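Long-range contacts in N5-carboxyaminoimidazole ribonucleotide synthetase (Bacillus anthracis, PDB 3QFF), which catalyses the ATP-dependent carboxylation of 5-aminoimidazole ribonucleotide with bicarbonate to N5-carboxyaminoimidazole ribonucleotide, a step of bacterial purine biosynthesis: residues A[7-11]-A[302-306]; A[77-81]-A[98-102]; A[277-281]-A[294-298]. All coordinates share one frame; numbering follows the deposited sequence.

Contact 1 (A[7-11]-A[302-306]); sequences MTRII and ICNLP
I11 and C303 approach to 4.6 Å between their CA atoms, and I11 N donates to C303 O at 3.0 Å with a nearly straight N-H...O angle of 167°. The same carbonyl oxygen takes a CA-H...O contact from the preceding residue, I10 CA lying 3.4 Å from C303 O, so two successive residues of the irregular N-terminal loop converge on one acceptor at the end of helix 294-303. A water adds a second backbone link by donating to both R9 O and I302 O.

The polar side-chain contribution comes from N304, which loses more surface across this contact than any other residue of the two segments. With CG anti to the backbone N (chi1 -159°), its amide reaches across to the loop. N304 ND2 donates to M7 O at 3.0 Å, but the bond is bent, and the nitrogen stands above the carbonyl plane of M7. A second, weak bond runs from N304 ND2 to R9 O at 3.4 Å, while N304 CB packs 3.2 Å from R9 O. The other end of the amide is held by S206, whose OG pairs with N304 OD1.

The positive phi of N304 (62°) marks it as the C-prime residue of a Schellman motif: L305 N bonds to R300 O and N304 N to A301 O, which ends the helix. The loop therefore docks where the chain turns out of helical geometry.

Apolar contacts flank the polar ones. I10 CG2 meets L305 CD2 at 3.9 Å, the two side chains crossing at about a right angle, and I11 CB lies 3.9 Å from C303 SG. I10 also packs on N334 of the second subunit, and P306 on V333 of that subunit.

Contact 2 (A[77-81]-A[98-102]); sequences DVVTY and AYLPQ
V79 N donates to Y99 O at 2.9 Å, the direct backbone hydrogen bond between the segments, whose end-to-end directions differ by 49°. Water-mediated bonds continue the link: one water donates to V79 O and to Q102 OE1 and accepts from Q102 N, while another joins Y81 O to Q102 NE2.

Among side chains, T80 OG1, placed anti to the backbone N (chi1 -178°), donates to Q102 OE1 at 2.8 Å, tilted from that carbonyl plane. T80 OG1 is also hydrogen-bonded to H298 NE2. The Q102 amide and the Y81 ring have planes only 1° apart, with Q102 NE2 3.5 Å from Y81 CE1.

Apolar contacts lie toward the start of the strand. V78 CG2 fits against P101 CD at 3.6 Å and Y99 CD2 at 3.7 Å, and V79 CG1 meets L100 CD1 at 4.0 Å. D77 O sits at the edge of the Y99 ring, near its plane.

Strand 78-81 is outermost in the parallel sheet, hydrogen-bonded on to strand 16-20, and the chain returning from helix 88-97 lines it, as fits the Rossmann-like preATP-grasp domain.

Contact 3 (A[277-281]-A[294-298]); sequences PRPHN and QFGQH
P279 has more surface buried here than any other residue, set against Q294, F295 and H298 on the first turn of helix 294-303. Its loop, in the ATP-grasp domain, follows strand 270-276, an outermost strand of the large antiparallel sheet. P279 CB approaches F295 CE2 to 3.5 Å, and M29 of helix 24-35 touches the proline as well.

Q294 supplies the polar half. Its CG sits between the backbone N and the carbonyl carbon (chi1 67°), and the chain then runs extended, presenting the amide to the main chain of H280. Q294 NE2 donates to H280 O at 2.8 Å with an angle of 166°, the acceptor lying in the amide plane. H280 N returns a bond to Q294 OE1 at 3.1 Å, though from above the carbonyl plane. Two bonds thus fix the rotation of the glutamine amide and satisfy both polar atoms of the H280 backbone.

H298, one turn further on, has ND1 hydrogen-bonded with T257 OG1. Over one face of this imidazole comes P279 CD, a CH-pi contact 4.2 Å from the ring centroid and 21° off the normal.

Helix 294-303 ties the three contacts together: contact 3 uses its start, contact 1 its end, and contact 2 leans on it through H298 and I302. Contacts 2 and 3 are buried and meet directly, through the T80-H298 link and through Y81 OH, which lies 2.9 Å from P277 O in a probable hydrogen bond. Contact 1 is only partly buried and lies farthest from the chain centre, near the second subunit; it adjoins contact 2 where R9 makes a cation-pi contact with Y99. Chemistry follows place: backbone acceptors and one asparagine in contact 1, one backbone bond and bridging waters along an edge strand in contact 2, a glutamine amide paired with main-chain atoms, and proline packing, in contact 3.

Contact 1 (A[7-11]-A[302-306])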
# COMPACT_ATOMS: atom_id res chain seq x y z
N MET A 7 21.71 -7.47 -15.67
CA MET A 7 21.12 -7.46 -17.05
C MET A 7 20.36 -6.17 -17.30
O MET A 7 20.04 -5.43 -16.37
CB MET A 7 20.23 -8.69 -17.27
CG MET A 7 19.56 -8.78 -18.66
SD MET A 7 20.66 -8.55 -20.08
CE MET A 7 19.53 -8.84 -21.45
N THR A 8 20.08 -5.90 -18.57
CA THR A 8 19.44 -4.66 -18.98
C THR A 8 17.91 -4.80 -19.10
O THR A 8 17.22 -3.79 -19.24
CB THR A 8 20.03 -4.12 -20.32
OG1 THR A 8 21.17 -4.90 -20.72
CG2 THR A 8 20.42 -2.66 -20.19
N ARG A 9 17.40 -6.03 -19.04
CA ARG A 9 15.97 -6.30 -19.31
C ARG A 9 15.01 -5.75 -18.24
O ARG A 9 15.02 -6.19 -17.08
CB ARG A 9 15.74 -7.80 -19.50
CG ARG A 9 14.34 -8.18 -19.99
CD ARG A 9 14.40 -9.57 -20.61
NE ARG A 9 13.10 -10.07 -21.00
CZ ARG A 9 12.90 -11.20 -21.68
NH1 ARG A 9 13.93 -11.96 -22.04
NH2 ARG A 9 11.67 -11.57 -21.99
N ILE A 10 14.18 -4.80 -18.66
CA ILE A 10 13.23 -4.13 -17.78
C ILE A 10 11.81 -4.45 -18.20
O ILE A 10 11.48 -4.44 -19.39
CB ILE A 10 13.44 -2.59 -17.81
CG1 ILE A 10 14.83 -2.22 -17.27
CG2 ILE A 10 12.32 -1.86 -17.03
CD1 ILE A 10 15.24 -0.76 -17.55
N ILE A 11 10.96 -4.77 -17.22
CA ILE A 11 9.53 -5.00 -17.45
C ILE A 11 8.75 -3.76 -16.98
O ILE A 11 8.59 -3.53 -15.78
CB ILE A 11 9.02 -6.26 -16.72
CG1 ILE A 11 9.91 -7.49 -17.00
CG2 ILE A 11 7.55 -6.53 -17.03
CD1 ILE A 11 9.98 -7.94 -18.52
N ILE A 302 12.20 -8.17 -9.72
CA ILE A 302 12.00 -9.05 -10.87
C ILE A 302 11.80 -8.26 -12.18
O ILE A 302 12.12 -8.76 -13.26
CB ILE A 302 10.87 -10.08 -10.66
CG1 ILE A 302 9.51 -9.38 -10.56
CG2 ILE A 302 11.18 -10.98 -9.43
CD1 ILE A 302 8.31 -10.33 -10.62
N CYS A 303 11.24 -7.06 -12.07
CA CYS A 303 11.01 -6.20 -13.23
C CYS A 303 12.25 -5.37 -13.55
O CYS A 303 12.28 -4.67 -14.57
CB CYS A 303 9.81 -5.27 -13.01
SG CYS A 303 8.21 -6.10 -12.91
N ASN A 304 13.27 -5.45 -12.69
CA ASN A 304 14.52 -4.70 -12.84
C ASN A 304 14.31 -3.18 -12.81
O ASN A 304 14.88 -2.43 -13.60
CB ASN A 304 15.29 -5.16 -14.09
CG ASN A 304 16.78 -4.81 -14.04
OD1 ASN A 304 17.35 -4.63 -12.97
ND2 ASN A 304 17.41 -4.73 -15.22
N LEU A 305 13.46 -2.73 -11.89
CA LEU A 305 13.35 -1.30 -11.59
C LEU A 305 14.32 -0.98 -10.45
O LEU A 305 14.78 -1.89 -9.74
CB LEU A 305 11.92 -0.95 -11.18
CG LEU A 305 10.79 -1.47 -12.07
CD1 LEU A 305 9.46 -1.15 -11.43
CD2 LEU A 305 10.88 -0.88 -13.49
N PRO A 306 14.65 0.31 -10.26
CA PRO A 306 15.48 0.62 -9.09
C PRO A 306 14.78 0.17 -7.80
O PRO A 306 13.55 0.28 -7.68
CB PRO A 306 15.54 2.15 -9.13
CG PRO A 306 15.35 2.49 -10.58
CD PRO A 306 14.26 1.53 -11.00
O HOH W 1 13.42 -7.88 -15.54

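Contact 2 (A[77-81]-A[98-102])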
# COMPACT_ATOMS: atom_id res chain seq x y z
N ASP A 77 4.37 -11.14 -19.13
CA ASP A 77 5.66 -10.55 -19.49
C ASP A 77 6.78 -10.93 -18.53
O ASP A 77 7.96 -10.92 -18.90
CB ASP A 77 5.50 -9.04 -19.61
CG ASP A 77 4.46 -8.68 -20.67
OD1 ASP A 77 4.84 -8.62 -21.87
OD2 ASP A 77 3.27 -8.50 -20.31
N VAL A 78 6.40 -11.26 -17.29
CA VAL A 78 7.34 -11.79 -16.30
C VAL A 78 6.55 -12.74 -15.41
O VAL A 78 5.37 -12.50 -15.12
CB VAL A 78 8.06 -10.66 -15.47
CG1 VAL A 78 7.08 -9.77 -14.72
CG2 VAL A 78 9.13 -11.25 -14.51
N VAL A 79 7.19 -13.84 -15.02
CA VAL A 79 6.56 -14.83 -14.14
C VAL A 79 7.31 -14.90 -12.80
O VAL A 79 8.54 -14.94 -12.76
CB VAL A 79 6.50 -16.23 -14.82
CG1 VAL A 79 5.85 -17.29 -13.91
CG2 VAL A 79 5.72 -16.15 -16.15
N THR A 80 6.56 -14.92 -11.70
CA THR A 80 7.10 -15.18 -10.38
C THR A 80 6.21 -16.22 -9.70
O THR A 80 5.17 -16.61 -10.24
CB THR A 80 7.26 -13.86 -9.53
OG1 THR A 80 7.84 -14.17 -8.25
CG2 THR A 80 5.92 -13.17 -9.32
N TYR A 81 6.62 -16.68 -8.52
CA TYR A 81 5.86 -17.71 -7.81
C TYR A 81 5.72 -17.37 -6.34
O TYR A 81 6.60 -16.77 -5.73
CB TYR A 81 6.58 -19.06 -7.93
CG TYR A 81 8.00 -18.99 -7.40
CD1 TYR A 81 9.08 -18.73 -8.25
CD2 TYR A 81 8.26 -19.13 -6.04
CE1 TYR A 81 10.39 -18.63 -7.75
CE2 TYR A 81 9.55 -19.03 -5.53
CZ TYR A 81 10.60 -18.79 -6.39
OH TYR A 81 11.86 -18.69 -5.86
N ALA A 98 9.74 -18.92 -20.97
CA ALA A 98 9.08 -17.71 -20.48
C ALA A 98 10.16 -16.82 -19.89
O ALA A 98 11.36 -17.08 -20.06
CB ALA A 98 8.03 -18.05 -19.42
N TYR A 99 9.73 -15.75 -19.23
CA TYR A 99 10.68 -14.90 -18.52
C TYR A 99 10.53 -15.09 -17.01
O TYR A 99 9.62 -14.54 -16.39
CB TYR A 99 10.54 -13.43 -18.95
CG TYR A 99 11.58 -12.56 -18.30
CD1 TYR A 99 12.94 -12.87 -18.39
CD2 TYR A 99 11.21 -11.42 -17.58
CE1 TYR A 99 13.90 -12.08 -17.76
CE2 TYR A 99 12.16 -10.62 -16.97
CZ TYR A 99 13.50 -10.95 -17.06
OH TYR A 99 14.44 -10.16 -16.44
N LEU A 100 11.43 -15.91 -16.45
CA LEU A 100 11.48 -16.23 -15.02
C LEU A 100 12.85 -15.81 -14.46
O LEU A 100 13.74 -16.65 -14.30
CB LEU A 100 11.28 -17.75 -14.80
CG LEU A 100 11.11 -18.24 -13.36
CD1 LEU A 100 9.64 -18.21 -12.97
CD2 LEU A 100 11.70 -19.66 -13.18
N PRO A 101 13.03 -14.50 -14.19
CA PRO A 101 14.31 -13.93 -13.75
C PRO A 101 14.85 -14.53 -12.44
O PRO A 101 16.06 -14.50 -12.23
CB PRO A 101 14.00 -12.44 -13.54
CG PRO A 101 12.52 -12.35 -13.41
CD PRO A 101 12.00 -13.45 -14.30
N GLN A 102 13.97 -15.07 -11.60
CA GLN A 102 14.40 -15.74 -10.36
C GLN A 102 15.21 -17.00 -10.61
O GLN A 102 16.07 -17.38 -9.80
CB GLN A 102 13.21 -16.08 -9.47
CG GLN A 102 12.66 -14.88 -8.70
CD GLN A 102 11.27 -15.13 -8.21
OE1 GLN A 102 10.31 -15.16 -9.00
NE2 GLN A 102 11.13 -15.34 -6.90
O HOH W 2 10.99 -15.07 -11.57
O HOH W 3 9.08 -15.64 -5.04

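Contact 3 (A[277-281]-A[294-298])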
# COMPACT_ATOMS: atom_id res chain seq x y z
N PRO A 277 12.86 -18.49 -0.71
CA PRO A 277 13.14 -17.59 -1.82
C PRO A 277 11.86 -16.90 -2.30
O PRO A 277 11.50 -17.02 -3.46
CB PRO A 277 13.70 -18.53 -2.89
CG PRO A 277 13.01 -19.84 -2.62
CD PRO A 277 12.70 -19.89 -1.16
N ARG A 278 11.22 -16.17 -1.41
CA ARG A 278 9.99 -15.44 -1.70
C ARG A 278 9.76 -14.49 -0.56
O ARG A 278 10.42 -14.61 0.48
CB ARG A 278 8.81 -16.42 -1.81
CG ARG A 278 8.76 -17.45 -0.69
CD ARG A 278 7.38 -18.04 -0.47
NE ARG A 278 7.45 -19.07 0.57
CZ ARG A 278 7.45 -18.83 1.88
NH1 ARG A 278 7.34 -17.58 2.34
NH2 ARG A 278 7.55 -19.84 2.73
N PRO A 279 8.82 -13.53 -0.74
CA PRO A 279 8.33 -12.80 0.42
C PRO A 279 7.85 -13.80 1.47
O PRO A 279 7.35 -14.90 1.15
CB PRO A 279 7.16 -11.98 -0.14
CG PRO A 279 7.49 -11.82 -1.59
CD PRO A 279 8.19 -13.08 -1.99
N HIS A 280 8.00 -13.41 2.72
CA HIS A 280 7.87 -14.31 3.82
C HIS A 280 7.02 -13.65 4.89
O HIS A 280 6.96 -12.42 4.97
CB HIS A 280 9.29 -14.60 4.33
CG HIS A 280 9.38 -15.69 5.34
ND1 HIS A 280 9.41 -15.43 6.70
CD2 HIS A 280 9.48 -17.03 5.21
CE1 HIS A 280 9.51 -16.58 7.35
NE2 HIS A 280 9.57 -17.56 6.47
N ASN A 281 6.36 -14.47 5.71
CA ASN A 281 5.50 -13.99 6.81
C ASN A 281 6.24 -13.06 7.79
O ASN A 281 5.66 -12.10 8.30
CB ASN A 281 4.91 -15.21 7.54
CG ASN A 281 3.69 -14.89 8.40
OD1 ASN A 281 3.36 -13.73 8.69
ND2 ASN A 281 3.02 -15.93 8.82
N GLN A 294 8.30 -5.44 1.48
CA GLN A 294 8.93 -6.58 0.80
C GLN A 294 8.26 -6.90 -0.54
O GLN A 294 8.92 -7.40 -1.47
CB GLN A 294 8.96 -7.81 1.72
CG GLN A 294 7.59 -8.41 2.04
CD GLN A 294 7.67 -9.69 2.85
OE1 GLN A 294 8.69 -10.39 2.84
NE2 GLN A 294 6.57 -10.03 3.53
N PHE A 295 6.95 -6.62 -0.62
CA PHE A 295 6.17 -6.85 -1.83
C PHE A 295 6.48 -5.87 -2.96
O PHE A 295 6.70 -6.28 -4.12
CB PHE A 295 4.66 -6.91 -1.51
CG PHE A 295 4.31 -7.99 -0.52
CD1 PHE A 295 4.07 -7.69 0.82
CD2 PHE A 295 4.31 -9.32 -0.93
CE1 PHE A 295 3.80 -8.72 1.73
CE2 PHE A 295 4.05 -10.36 -0.04
CZ PHE A 295 3.79 -10.06 1.30
N GLY A 296 6.47 -4.58 -2.63
CA GLY A 296 6.93 -3.56 -3.59
C GLY A 296 8.36 -3.82 -4.04
O GLY A 296 8.70 -3.61 -5.21
N GLN A 297 9.21 -4.28 -3.11
CA GLN A 297 10.60 -4.63 -3.43
C GLN A 297 10.70 -5.81 -4.39
O GLN A 297 11.47 -5.77 -5.34
CB GLN A 297 11.43 -4.91 -2.17
CG GLN A 297 11.73 -3.69 -1.32
CD GLN A 297 12.72 -2.72 -1.99
OE1 GLN A 297 12.51 -2.27 -3.12
NE2 GLN A 297 13.78 -2.38 -1.27
N HIS A 298 9.91 -6.85 -4.13
CA HIS A 298 9.94 -8.06 -4.95
C HIS A 298 9.55 -7.74 -6.40
O HIS A 298 10.20 -8.22 -7.35
CB HIS A 298 9.03 -9.14 -4.36
CG HIS A 298 9.06 -10.43 -5.13
ND1 HIS A 298 10.05 -11.38 -4.97
CD2 HIS A 298 8.22 -10.92 -6.08
CE1 HIS A 298 9.82 -12.40 -5.77
NE2 HIS A 298 8.73 -12.14 -6.47